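Local coordinates for phosphate-binding protein (Xanthomonas axonopodis pv. citri, PDB 5UB3) that probably serves as a periplasmic ligand-sensing receptor partnered with a diguanylate cyclase, built like phosphonate-type ABC transporter binding proteins and caught here with bound chloride, at residues V4-R9 with R39-M44; V35-G40 with P222-R227; D61-T66 with V213-T218. All coordinates share one frame; numbering follows the deposited sequence.

Contact 1: V4-R9 with R39-M44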
ATOM      1  N   VAL A   4      -3.491 -14.321  22.286  1.00 25.35           N
ATOM      2  CA  VAL A   4      -2.604 -13.342  21.755  1.00 27.06           C
ATOM      3  C   VAL A   4      -3.247 -12.644  20.551  1.00 24.22           C
ATOM      4  O   VAL A   4      -3.893 -13.305  19.714  1.00 22.35           O
ATOM      5  CB  VAL A   4      -1.317 -14.016  21.240  1.00 26.57           C
ATOM      6  CG1 VAL A   4      -0.340 -12.957  20.822  1.00 29.08           C
ATOM      7  CG2 VAL A   4      -0.714 -14.935  22.306  1.00 31.40           C
ATOM      8  N   LEU A   5      -3.044 -11.325  20.474  1.00 21.84           N
ATOM      9  CA  LEU A   5      -3.373 -10.537  19.259  1.00 20.53           C
ATOM     10  C   LEU A   5      -2.094 -10.201  18.519  1.00 20.19           C
ATOM     11  O   LEU A   5      -1.205  -9.577  19.061  1.00 20.05           O
ATOM     12  CB  LEU A   5      -4.100  -9.238  19.618  1.00 19.80           C
ATOM     13  CG  LEU A   5      -4.520  -8.342  18.462  1.00 19.40           C
ATOM     14  CD1 LEU A   5      -5.596  -9.065  17.674  1.00 20.41           C
ATOM     15  CD2 LEU A   5      -5.054  -7.004  18.955  1.00 20.94           C
ATOM     16  N   VAL A   6      -2.004 -10.634  17.280  1.00 19.81           N
ATOM     17  CA  VAL A   6      -0.819 -10.403  16.477  1.00 20.51           C
ATOM     18  C   VAL A   6      -1.085  -9.345  15.391  1.00 17.66           C
ATOM     19  O   VAL A   6      -1.936  -9.548  14.529  1.00 15.39           O
ATOM     20  CB  VAL A   6      -0.328 -11.732  15.815  1.00 18.65           C
ATOM     21  CG1 VAL A   6       1.030 -11.466  15.222  1.00 19.72           C
ATOM     22  CG2 VAL A   6      -0.233 -12.833  16.865  1.00 18.23           C
ATOM     23  N   LEU A   7      -0.339  -8.250  15.435  1.00 17.36           N
ATOM     24  CA  LEU A   7      -0.512  -7.129  14.511  1.00 17.17           C
ATOM     25  C   LEU A   7       0.628  -7.236  13.544  1.00 18.47           C
ATOM     26  O   LEU A   7       1.783  -7.509  13.933  1.00 16.02           O
ATOM     27  CB  LEU A   7      -0.455  -5.792  15.230  1.00 17.24           C
ATOM     28  CG  LEU A   7      -0.231  -4.456  14.497  1.00 17.19           C
ATOM     29  CD1 LEU A   7      -1.280  -4.102  13.476  1.00 18.26           C
ATOM     30  CD2 LEU A   7      -0.128  -3.364  15.542  1.00 19.08           C
ATOM     31  N   GLY A   8       0.331  -6.985  12.281  1.00 17.65           N
ATOM     32  CA  GLY A   8       1.389  -7.058  11.299  1.00 19.30           C
ATOM     33  C   GLY A   8       1.213  -6.051  10.183  1.00 20.04           C
ATOM     34  O   GLY A   8       0.326  -5.253  10.199  1.00 19.61           O
ATOM     35  N   ARG A   9       2.114  -6.143   9.217  1.00 20.69           N
ATOM     36  CA  ARG A   9       1.990  -5.524   7.931  1.00 22.41           C
ATOM     37  C   ARG A   9       3.040  -6.171   7.031  1.00 21.41           C
ATOM     38  O   ARG A   9       3.998  -6.802   7.488  1.00 19.77           O
ATOM     39  CB  ARG A   9       2.246  -3.992   7.953  1.00 25.23           C
ATOM     40  CG  ARG A   9       3.647  -3.603   8.404  1.00 27.58           C
ATOM     41  CD  ARG A   9       3.938  -2.151   8.046  1.00 32.54           C
ATOM     42  NE  ARG A   9       4.170  -1.986   6.622  1.00 34.55           N
ATOM     43  CZ  ARG A   9       4.586  -0.861   6.046  1.00 41.56           C
ATOM     44  NH1 ARG A   9       4.834   0.211   6.780  1.00 45.51           N
ATOM     45  NH2 ARG A   9       4.738  -0.794   4.731  1.00 36.20           N
ATOM     46  N   ARG A  39      -2.331 -10.647  25.550  1.00 22.61           N
ATOM     47  CA  ARG A  39      -1.002 -10.205  25.158  1.00 23.98           C
ATOM     48  C   ARG A  39      -1.037  -9.929  23.654  1.00 21.83           C
ATOM     49  O   ARG A  39      -1.973 -10.352  22.933  1.00 22.04           O
ATOM     50  CB  ARG A  39       0.066 -11.225  25.570  1.00 28.97           C
ATOM     51  CG  ARG A  39      -0.083 -12.638  24.974  1.00 35.94           C
ATOM     52  CD  ARG A  39       0.813 -13.715  25.664  1.00 38.12           C
ATOM     53  NE  ARG A  39       0.380 -13.872  27.055  1.00 39.60           N
ATOM     54  CZ  ARG A  39      -0.606 -14.681  27.501  1.00 38.27           C
ATOM     55  NH1 ARG A  39      -1.268 -15.536  26.706  1.00 39.26           N
ATOM     56  NH2 ARG A  39      -0.924 -14.634  28.790  1.00 38.11           N
ATOM     57  N   GLY A  40      -0.043  -9.194  23.235  1.00 21.44           N
ATOM     58  CA  GLY A  40       0.162  -8.805  21.850  1.00 24.45           C
ATOM     59  C   GLY A  40       1.512  -9.261  21.336  1.00 23.37           C
ATOM     60  O   GLY A  40       2.460  -9.324  22.103  1.00 24.32           O
ATOM     61  N   GLU A  41       1.593  -9.494  20.034  1.00 20.82           N
ATOM     62  CA  GLU A  41       2.848  -9.702  19.314  1.00 21.37           C
ATOM     63  C   GLU A  41       2.819  -8.980  17.973  1.00 20.41           C
ATOM     64  O   GLU A  41       1.755  -8.709  17.434  1.00 19.01           O
ATOM     65  CB  GLU A  41       3.039 -11.173  19.018  1.00 25.15           C
ATOM     66  CG  GLU A  41       3.619 -11.903  20.205  1.00 29.83           C
ATOM     67  CD  GLU A  41       3.462 -13.387  20.157  1.00 32.17           C
ATOM     68  OE1 GLU A  41       3.013 -13.937  19.140  1.00 30.85           O
ATOM     69  OE2 GLU A  41       3.783 -13.992  21.193  1.00 37.18           O
ATOM     70  N   ILE A  42       3.990  -8.683  17.445  1.00 19.12           N
ATOM     71  CA  ILE A  42       4.129  -8.116  16.130  1.00 20.42           C
ATOM     72  C   ILE A  42       4.725  -9.212  15.225  1.00 20.03           C
ATOM     73  O   ILE A  42       5.700  -9.878  15.613  1.00 16.93           O
ATOM     74  CB  ILE A  42       5.098  -6.906  16.144  1.00 22.00           C
ATOM     75  CG1 ILE A  42       4.558  -5.778  17.069  1.00 26.19           C
ATOM     76  CG2 ILE A  42       5.364  -6.371  14.741  1.00 20.93           C
ATOM     77  CD1 ILE A  42       3.230  -5.208  16.647  1.00 28.99           C
ATOM     78  N   LEU A  43       4.183  -9.339  14.022  1.00 18.48           N
ATOM     79  CA  LEU A  43       4.707 -10.262  13.015  1.00 17.87           C
ATOM     80  C   LEU A  43       4.454  -9.641  11.655  1.00 18.57           C
ATOM     81  O   LEU A  43       3.330  -9.538  11.191  1.00 17.49           O
ATOM     82  CB  LEU A  43       4.073 -11.639  13.077  1.00 18.22           C
ATOM     83  CG  LEU A  43       4.654 -12.714  12.142  1.00 17.71           C
ATOM     84  CD1 LEU A  43       6.169 -12.892  12.269  1.00 19.43           C
ATOM     85  CD2 LEU A  43       3.995 -14.037  12.371  1.00 18.13           C
ATOM     86  N   MET A  44       5.536  -9.242  11.017  1.00 19.72           N
ATOM     87  CA  MET A  44       5.457  -8.633   9.723  1.00 20.44           C
ATOM     88  C   MET A  44       5.880  -9.683   8.707  1.00 21.00           C
ATOM     89  O   MET A  44       6.339 -10.758   9.065  1.00 19.60           O
ATOM     90  CB  MET A  44       6.358  -7.404   9.684  1.00 21.61           C
ATOM     91  CG  MET A  44       5.822  -6.244  10.470  1.00 21.37           C
ATOM     92  SD  MET A  44       7.044  -4.923  10.635  1.00 23.75           S
ATOM     93  CE  MET A  44       8.037  -5.561  11.982  1.00 21.78           C
TER
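L5 and L7 of strand 4-8 run beside G40 and I42 of strand 39-42 in the beta-alpha-beta unit that opens the chain, with helix 14-28 as the crossover. The two strands are parallel, twisted by 27°, and four backbone bonds of 2.9 to 3.0 Å join them: L5 N to R39 O, E41 N to L5 O, L7 N to E41 O and L43 N to L7 O. The well-covered face carries L5, L7 and I42 and is closed by helix 14-28. There, chi2 of -62° turns CD1 of I42 toward strand 4-8, 4.0 Å from L7 CD2, while L21 and L25 of the helix touch I42. The other face, with V4, V6, R39 and E41, is more open: V6 is buried, but R39 and E41 are exposed to solvent. V4 works here as an apolar bridge, its CG2 3.6 Å from R39 CG, on the edge side of the guanidinium and near its plane, its CG1 beside the E41 carboxylate. Past the last backbone bond between these two segments, L43 O finds no conventional partner in the model although it is buried; what it meets is G8 CA, 3.2 Å away in a CA-H...O contact.

Contact 2: V35-G40 with P222-R227; sequences VGIRRG and PAVEQR
The connection that closes the crossover of the beta-alpha-beta unit, between helix 14-28 and strand 39-42, leans here on the first turns of helix 222-235, with V35 set against A223, V224 and R227. The area buried is small, 207 Å² over both sides, and V35 supplies the largest share of it. With CG1 anti to its own carbonyl carbon (chi1 -67°), V35 lays that methyl 3.4 Å from A223 O. This oxygen is already used inside the helix, where it accepts from R227 N at 3.1 Å, so the methyl packs against a carbonyl that has its bond. The same CG1 lies 4.0 Å from A223 CB and 3.8 Å from R227 CB, and V35 CG2 meets R227 CG at 3.9 Å, the two side chains crossing at a slant. V224 CG2 meets both V35 O, at 3.7 Å, and V35 CG2, at 4.1 Å; V224 CG1 is the atom nearest to I37, whose CD1 ends 4.4 Å away. I37 and V224 are both buried and both also touch M32, while I37 reaches on to L5 of strand 4-8. Between V35 and I37 the chain turns at G36, whose phi of 92° suits a residue with no CB.

R227 gives only its aliphatic root to V35. A bend at chi2 (67°) turns CD aside, and the guanidinium goes to E34 OE1, in a salt bridge through NE, and to R31 O, in a hydrogen bond from NH2. The chemistry therefore divides: apolar van der Waals packing, with no hydrogen bond or salt bridge between them, holds the two segments together, and R227 adds a directional polar link from the helix to E34 and R31, just before V35.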
ATOM      1  N   VAL A  35     -12.415  -9.783  25.710  1.00 25.01           N
ATOM      2  CA  VAL A  35     -12.650 -10.811  24.674  1.00 25.98           C
ATOM      3  C   VAL A  35     -11.549 -11.851  24.652  1.00 26.00           C
ATOM      4  O   VAL A  35     -11.356 -12.540  23.658  1.00 25.70           O
ATOM      5  CB  VAL A  35     -12.883 -10.208  23.272  1.00 26.03           C
ATOM      6  CG1 VAL A  35     -14.199  -9.431  23.224  1.00 27.39           C
ATOM      7  CG2 VAL A  35     -11.726  -9.313  22.856  1.00 24.10           C
ATOM      8  N   GLY A  36     -10.861 -11.999  25.772  1.00 22.91           N
ATOM      9  CA  GLY A  36      -9.932 -13.072  25.933  1.00 24.15           C
ATOM     10  C   GLY A  36      -8.508 -12.701  25.526  1.00 23.72           C
ATOM     11  O   GLY A  36      -7.628 -13.518  25.664  1.00 22.65           O
ATOM     12  N   ILE A  37      -8.256 -11.479  25.040  1.00 24.97           N
ATOM     13  CA  ILE A  37      -6.855 -11.109  24.654  1.00 24.59           C
ATOM     14  C   ILE A  37      -6.081 -10.733  25.899  1.00 25.22           C
ATOM     15  O   ILE A  37      -6.538  -9.917  26.666  1.00 24.37           O
ATOM     16  CB  ILE A  37      -6.820  -9.988  23.628  1.00 22.67           C
ATOM     17  CG1 ILE A  37      -7.513 -10.457  22.333  1.00 24.13           C
ATOM     18  CG2 ILE A  37      -5.424  -9.491  23.368  1.00 23.56           C
ATOM     19  CD1 ILE A  37      -6.913 -11.666  21.631  1.00 23.45           C
ATOM     20  N   ARG A  38      -4.930 -11.372  26.094  1.00 24.91           N
ATOM     21  CA  ARG A  38      -4.066 -11.078  27.207  1.00 27.03           C
ATOM     22  C   ARG A  38      -2.766 -10.432  26.770  1.00 25.64           C
ATOM     23  O   ARG A  38      -2.144  -9.743  27.544  1.00 25.25           O
ATOM     24  CB  ARG A  38      -3.709 -12.354  27.962  1.00 30.95           C
ATOM     25  CG  ARG A  38      -4.888 -13.161  28.433  1.00 31.88           C
ATOM     26  CD  ARG A  38      -5.587 -12.520  29.594  1.00 36.56           C
ATOM     27  NE  ARG A  38      -6.642 -13.444  30.039  1.00 43.05           N
ATOM     28  CZ  ARG A  38      -6.569 -14.316  31.058  1.00 45.01           C
ATOM     29  NH1 ARG A  38      -5.497 -14.403  31.859  1.00 39.49           N
ATOM     30  NH2 ARG A  38      -7.619 -15.094  31.296  1.00 47.00           N
ATOM     31  N   ARG A  39      -2.331 -10.647  25.550  1.00 22.61           N
ATOM     32  CA  ARG A  39      -1.002 -10.205  25.158  1.00 23.98           C
ATOM     33  C   ARG A  39      -1.037  -9.929  23.654  1.00 21.83           C
ATOM     34  O   ARG A  39      -1.973 -10.352  22.933  1.00 22.04           O
ATOM     35  CB  ARG A  39       0.066 -11.225  25.570  1.00 28.97           C
ATOM     36  CG  ARG A  39      -0.083 -12.638  24.974  1.00 35.94           C
ATOM     37  CD  ARG A  39       0.813 -13.715  25.664  1.00 38.12           C
ATOM     38  NE  ARG A  39       0.380 -13.872  27.055  1.00 39.60           N
ATOM     39  CZ  ARG A  39      -0.606 -14.681  27.501  1.00 38.27           C
ATOM     40  NH1 ARG A  39      -1.268 -15.536  26.706  1.00 39.26           N
ATOM     41  NH2 ARG A  39      -0.924 -14.634  28.790  1.00 38.11           N
ATOM     42  N   GLY A  40      -0.043  -9.194  23.235  1.00 21.44           N
ATOM     43  CA  GLY A  40       0.162  -8.805  21.850  1.00 24.45           C
ATOM     44  C   GLY A  40       1.512  -9.261  21.336  1.00 23.37           C
ATOM     45  O   GLY A  40       2.460  -9.324  22.103  1.00 24.32           O
ATOM     46  N   PRO A 222     -15.401 -13.808  16.176  1.00 28.12           N
ATOM     47  CA  PRO A 222     -16.204 -12.636  15.911  1.00 28.13           C
ATOM     48  C   PRO A 222     -16.243 -11.642  17.057  1.00 27.30           C
ATOM     49  O   PRO A 222     -16.455 -10.453  16.799  1.00 27.07           O
ATOM     50  CB  PRO A 222     -17.622 -13.224  15.699  1.00 29.40           C
ATOM     51  CG  PRO A 222     -17.357 -14.549  15.144  1.00 29.38           C
ATOM     52  CD  PRO A 222     -16.146 -15.048  15.865  1.00 29.47           C
ATOM     53  N   ALA A 223     -16.086 -12.102  18.302  1.00 25.18           N
ATOM     54  CA  ALA A 223     -16.054 -11.163  19.477  1.00 25.41           C
ATOM     55  C   ALA A 223     -14.733 -10.339  19.516  1.00 23.09           C
ATOM     56  O   ALA A 223     -14.690  -9.162  19.880  1.00 23.18           O
ATOM     57  CB  ALA A 223     -16.255 -11.907  20.772  1.00 24.21           C
ATOM     58  N   VAL A 224     -13.663 -10.965  19.084  1.00 21.69           N
ATOM     59  CA  VAL A 224     -12.369 -10.277  19.011  1.00 21.32           C
ATOM     60  C   VAL A 224     -12.461  -9.248  17.913  1.00 19.95           C
ATOM     61  O   VAL A 224     -12.083  -8.118  18.108  1.00 21.32           O
ATOM     62  CB  VAL A 224     -11.215 -11.275  18.808  1.00 20.58           C
ATOM     63  CG1 VAL A 224      -9.880 -10.582  18.601  1.00 20.58           C
ATOM     64  CG2 VAL A 224     -11.108 -12.179  20.030  1.00 23.74           C
ATOM     65  N   GLU A 225     -12.993  -9.668  16.773  1.00 21.12           N
ATOM     66  CA  GLU A 225     -13.170  -8.777  15.656  1.00 21.01           C
ATOM     67  C   GLU A 225     -13.993  -7.540  16.041  1.00 19.16           C
ATOM     68  O   GLU A 225     -13.613  -6.416  15.763  1.00 16.91           O
ATOM     69  CB  GLU A 225     -13.756  -9.493  14.450  1.00 20.05           C
ATOM     70  CG  GLU A 225     -14.001  -8.515  13.323  1.00 20.48           C
ATOM     71  CD  GLU A 225     -14.305  -9.140  11.997  1.00 20.93           C
ATOM     72  OE1 GLU A 225     -14.014 -10.292  11.744  1.00 23.92           O
ATOM     73  OE2 GLU A 225     -14.885  -8.459  11.187  1.00 22.35           O
ATOM     74  N   GLN A 226     -15.123  -7.779  16.689  1.00 20.50           N
ATOM     75  CA  GLN A 226     -16.050  -6.723  17.032  1.00 24.35           C
ATOM     76  C   GLN A 226     -15.443  -5.723  18.004  1.00 22.77           C
ATOM     77  O   GLN A 226     -15.621  -4.502  17.880  1.00 20.69           O
ATOM     78  CB  GLN A 226     -17.347  -7.380  17.550  1.00 29.65           C
ATOM     79  CG  GLN A 226     -18.340  -6.464  18.243  1.00 34.51           C
ATOM     80  CD  GLN A 226     -19.539  -7.293  18.728  1.00 40.41           C
ATOM     81  OE1 GLN A 226     -19.449  -8.033  19.729  1.00 48.10           O
ATOM     82  NE2 GLN A 226     -20.649  -7.216  17.989  1.00 42.78           N
ATOM     83  N   ARG A 227     -14.671  -6.256  18.949  1.00 22.76           N
ATOM     84  CA  ARG A 227     -14.104  -5.437  19.999  1.00 21.12           C
ATOM     85  C   ARG A 227     -12.910  -4.669  19.444  1.00 19.86           C
ATOM     86  O   ARG A 227     -12.723  -3.514  19.772  1.00 17.99           O
ATOM     87  CB  ARG A 227     -13.649  -6.342  21.152  1.00 22.49           C
ATOM     88  CG  ARG A 227     -12.941  -5.622  22.275  1.00 22.91           C
ATOM     89  CD  ARG A 227     -13.886  -4.664  23.030  1.00 23.96           C
ATOM     90  NE  ARG A 227     -13.091  -3.803  23.916  1.00 24.13           N
ATOM     91  CZ  ARG A 227     -13.462  -2.601  24.382  1.00 26.95           C
ATOM     92  NH1 ARG A 227     -14.649  -2.061  24.052  1.00 26.74           N
ATOM     93  NH2 ARG A 227     -12.628  -1.922  25.176  1.00 25.48           N
TER

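Contact 3: D61-T66 with V213-T218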
ATOM      1  N   ASP A  61      -3.135 -11.706  13.028  1.00 20.19           N
ATOM      2  CA  ASP A  61      -4.548 -11.418  13.196  1.00 17.83           C
ATOM      3  C   ASP A  61      -5.041 -10.181  12.506  1.00 16.32           C
ATOM      4  O   ASP A  61      -6.179 -10.147  12.098  1.00 16.39           O
ATOM      5  CB  ASP A  61      -4.861 -11.294  14.632  1.00 17.97           C
ATOM      6  CG  ASP A  61      -4.613 -12.594  15.391  1.00 18.80           C
ATOM      7  OD1 ASP A  61      -5.200 -13.615  15.027  1.00 20.74           O
ATOM      8  OD2 ASP A  61      -3.826 -12.561  16.345  1.00 20.76           O
ATOM      9  N   TRP A  62      -4.209  -9.159  12.425  1.00 17.44           N
ATOM     10  CA  TRP A  62      -4.641  -7.831  12.096  1.00 17.15           C
ATOM     11  C   TRP A  62      -3.487  -7.151  11.383  1.00 16.80           C
ATOM     12  O   TRP A  62      -2.354  -7.228  11.843  1.00 15.71           O
ATOM     13  CB  TRP A  62      -5.052  -7.122  13.384  1.00 18.53           C
ATOM     14  CG  TRP A  62      -5.084  -5.622  13.341  1.00 18.86           C
ATOM     15  CD1 TRP A  62      -5.463  -4.805  12.301  1.00 18.52           C
ATOM     16  CD2 TRP A  62      -4.744  -4.757  14.412  1.00 18.76           C
ATOM     17  NE1 TRP A  62      -5.338  -3.477  12.652  1.00 18.37           N
ATOM     18  CE2 TRP A  62      -4.932  -3.413  13.953  1.00 18.60           C
ATOM     19  CE3 TRP A  62      -4.313  -4.972  15.723  1.00 18.83           C
ATOM     20  CZ2 TRP A  62      -4.623  -2.297  14.748  1.00 18.43           C
ATOM     21  CZ3 TRP A  62      -4.044  -3.841  16.531  1.00 18.74           C
ATOM     22  CH2 TRP A  62      -4.193  -2.537  16.029  1.00 19.48           C
ATOM     23  N   VAL A  63      -3.769  -6.612  10.209  1.00 15.67           N
ATOM     24  CA  VAL A  63      -2.776  -5.843   9.482  1.00 17.12           C
ATOM     25  C   VAL A  63      -3.375  -4.498   9.095  1.00 17.38           C
ATOM     26  O   VAL A  63      -4.575  -4.407   8.862  1.00 14.74           O
ATOM     27  CB  VAL A  63      -2.256  -6.557   8.243  1.00 16.92           C
ATOM     28  CG1 VAL A  63      -1.580  -7.887   8.578  1.00 16.93           C
ATOM     29  CG2 VAL A  63      -3.375  -6.715   7.222  1.00 17.23           C
ATOM     30  N   SER A  64      -2.528  -3.479   8.977  1.00 17.15           N
ATOM     31  CA  SER A  64      -2.952  -2.205   8.509  1.00 18.21           C
ATOM     32  C   SER A  64      -2.178  -2.024   7.241  1.00 18.47           C
ATOM     33  O   SER A  64      -0.990  -2.004   7.313  1.00 17.71           O
ATOM     34  CB  SER A  64      -2.578  -1.111   9.486  1.00 21.15           C
ATOM     35  OG  SER A  64      -3.141   0.122   9.051  1.00 21.11           O
ATOM     36  N   GLU A  65      -2.853  -1.915   6.104  1.00 18.17           N
ATOM     37  CA  GLU A  65      -2.213  -1.945   4.738  1.00 19.05           C
ATOM     38  C   GLU A  65      -2.845  -0.945   3.830  1.00 17.95           C
ATOM     39  O   GLU A  65      -4.013  -0.534   4.049  1.00 15.69           O
ATOM     40  CB  GLU A  65      -2.457  -3.280   4.064  1.00 21.18           C
ATOM     41  CG  GLU A  65      -1.761  -4.420   4.715  1.00 22.40           C
ATOM     42  CD  GLU A  65      -0.263  -4.373   4.613  1.00 23.21           C
ATOM     43  OE1 GLU A  65       0.276  -3.607   3.837  1.00 22.93           O
ATOM     44  OE2 GLU A  65       0.355  -5.156   5.363  1.00 28.23           O
ATOM     45  N   THR A  66      -2.134  -0.611   2.751  1.00 16.33           N
ATOM     46  CA  THR A  66      -2.753   0.181   1.732  1.00 16.45           C
ATOM     47  C   THR A  66      -3.762  -0.708   1.039  1.00 16.90           C
ATOM     48  O   THR A  66      -3.643  -1.882   1.085  1.00 15.67           O
ATOM     49  CB  THR A  66      -1.725   0.685   0.747  1.00 18.99           C
ATOM     50  OG1 THR A  66      -1.179  -0.459   0.103  1.00 18.64           O
ATOM     51  CG2 THR A  66      -0.607   1.517   1.502  1.00 19.47           C
ATOM     52  N   VAL A 213      -6.611   0.504   4.935  1.00 16.65           N
ATOM     53  CA  VAL A 213      -7.692  -0.287   5.509  1.00 14.37           C
ATOM     54  C   VAL A 213      -7.067  -1.197   6.538  1.00 15.06           C
ATOM     55  O   VAL A 213      -5.968  -1.742   6.354  1.00 15.18           O
ATOM     56  CB  VAL A 213      -8.441  -1.079   4.421  1.00 16.17           C
ATOM     57  CG1 VAL A 213      -7.526  -1.938   3.623  1.00 15.98           C
ATOM     58  CG2 VAL A 213      -9.580  -1.942   4.957  1.00 14.55           C
ATOM     59  N   GLU A 214      -7.783  -1.393   7.638  1.00 14.11           N
ATOM     60  CA  GLU A 214      -7.448  -2.413   8.614  1.00 16.20           C
ATOM     61  C   GLU A 214      -8.090  -3.718   8.174  1.00 16.25           C
ATOM     62  O   GLU A 214      -9.309  -3.791   7.937  1.00 16.97           O
ATOM     63  CB  GLU A 214      -8.007  -1.981  10.008  1.00 16.34           C
ATOM     64  CG  GLU A 214      -7.524  -0.598  10.415  1.00 15.57           C
ATOM     65  CD  GLU A 214      -6.019  -0.496  10.318  1.00 17.44           C
ATOM     66  OE1 GLU A 214      -5.376  -1.321  10.978  1.00 15.48           O
ATOM     67  OE2 GLU A 214      -5.490   0.383   9.582  1.00 16.94           O
ATOM     68  N   MET A 215      -7.295  -4.771   8.106  1.00 16.09           N
ATOM     69  CA  MET A 215      -7.788  -6.073   7.739  1.00 14.88           C
ATOM     70  C   MET A 215      -7.587  -7.017   8.891  1.00 16.98           C
ATOM     71  O   MET A 215      -6.606  -6.916   9.644  1.00 19.03           O
ATOM     72  CB  MET A 215      -7.065  -6.648   6.545  1.00 14.76           C
ATOM     73  CG  MET A 215      -6.973  -5.753   5.326  1.00 15.38           C
ATOM     74  SD  MET A 215      -8.537  -5.639   4.412  1.00 14.37           S
ATOM     75  CE  MET A 215      -8.625  -7.214   3.628  1.00 15.56           C
ATOM     76  N   VAL A 216      -8.513  -7.949   9.017  1.00 16.24           N
ATOM     77  CA  VAL A 216      -8.351  -9.019   9.986  1.00 16.87           C
ATOM     78  C   VAL A 216      -8.487 -10.330   9.320  1.00 18.73           C
ATOM     79  O   VAL A 216      -9.203 -10.509   8.307  1.00 18.88           O
ATOM     80  CB  VAL A 216      -9.311  -8.965  11.186  1.00 17.50           C
ATOM     81  CG1 VAL A 216      -9.023  -7.749  12.058  1.00 17.15           C
ATOM     82  CG2 VAL A 216     -10.759  -9.065  10.741  1.00 17.93           C
ATOM     83  N   ARG A 217      -7.847 -11.311   9.927  1.00 19.73           N
ATOM     84  CA  ARG A 217      -7.777 -12.587   9.307  1.00 19.32           C
ATOM     85  C   ARG A 217      -9.125 -13.274   9.255  1.00 19.22           C
ATOM     86  O   ARG A 217      -9.942 -13.191  10.162  1.00 17.09           O
ATOM     87  CB  ARG A 217      -6.781 -13.483   9.994  1.00 20.34           C
ATOM     88  CG  ARG A 217      -7.183 -13.951  11.366  1.00 20.27           C
ATOM     89  CD  ARG A 217      -6.211 -15.027  11.778  1.00 21.39           C
ATOM     90  NE  ARG A 217      -6.506 -15.429  13.125  1.00 22.97           N
ATOM     91  CZ  ARG A 217      -7.379 -16.380  13.465  1.00 25.37           C
ATOM     92  NH1 ARG A 217      -8.086 -17.066  12.571  1.00 26.09           N
ATOM     93  NH2 ARG A 217      -7.555 -16.632  14.739  1.00 30.65           N
ATOM     94  N   THR A 218      -9.249 -14.042   8.177  1.00 21.94           N
ATOM     95  CA  THR A 218     -10.271 -15.060   8.037  1.00 24.40           C
ATOM     96  C   THR A 218     -10.286 -15.903   9.276  1.00 23.16           C
ATOM     97  O   THR A 218      -9.221 -16.364   9.776  1.00 25.63           O
ATOM     98  CB  THR A 218      -9.910 -15.971   6.888  1.00 25.61           C
ATOM     99  OG1 THR A 218      -9.797 -15.213   5.687  1.00 24.74           O
ATOM    100  CG2 THR A 218     -10.961 -17.157   6.721  1.00 28.44           C
TER
HETATM  101  O   HOH W   1      -5.024 -16.283  15.724  1.00 42.95           O
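E214 reaches across an antiparallel strand pair to W62 and S64, and can be followed atom by atom. Its CB lies 4.0 Å from W62 NE1. CG stands anti to the carbonyl carbon (chi1 -55°), and chi2 of -52° then bends CD back toward strand 62-66, to within 3.2 Å of S64 OG. At the tip, OE1 takes the indole N-H of W62 (NE1 to OE1 2.7 Å) on its anti lone pair and lies 3.2 Å from S64 CB; it is near the ring plane, though carboxylate and ring planes are 76° apart. OE2 faces S64 OG at 2.4 Å, too short for its exact length to be trusted, and also bonds T85 OG1. R87 NH2 bonds S64 OG, a positive charge that probably helps stabilise the carboxylate. At the far end, D61 OD1 lies in the guanidinium plane of R217, in a salt bridge with NE (2.9 Å), while D61 OD2 accepts from V6 N. The two strands lie between strand 4-8, bonded to 62-66, and strand 79-87, bonded to 209-217. W62 and V216 pack against L228 of helix 222-235, whereas V63, V213 and M215 sit on the other face against helix 67-75.

All three contacts belong to one lobe of the binding-protein fold, on the same side of the chain's centre. The strand order 39-42, 4-8, 62-66, 209-217 runs through contacts 1 and 3, whose centres are about 11 Å apart; W62 O, bonded to G8 N, ties them together. Contact 2 sits at the edge, its centre about 12 Å from that of contact 1 and 14 Å from that of contact 3; it shares R39 and G40 with contact 1, and its helix 222-235 follows strand 209-217 directly. Contact 1 closes before contact 3 opens, while contacts 2 and 3 each span well over a hundred residues. The late segments 213-218 and 222-227 thus return to add to a lobe begun at the N-terminus.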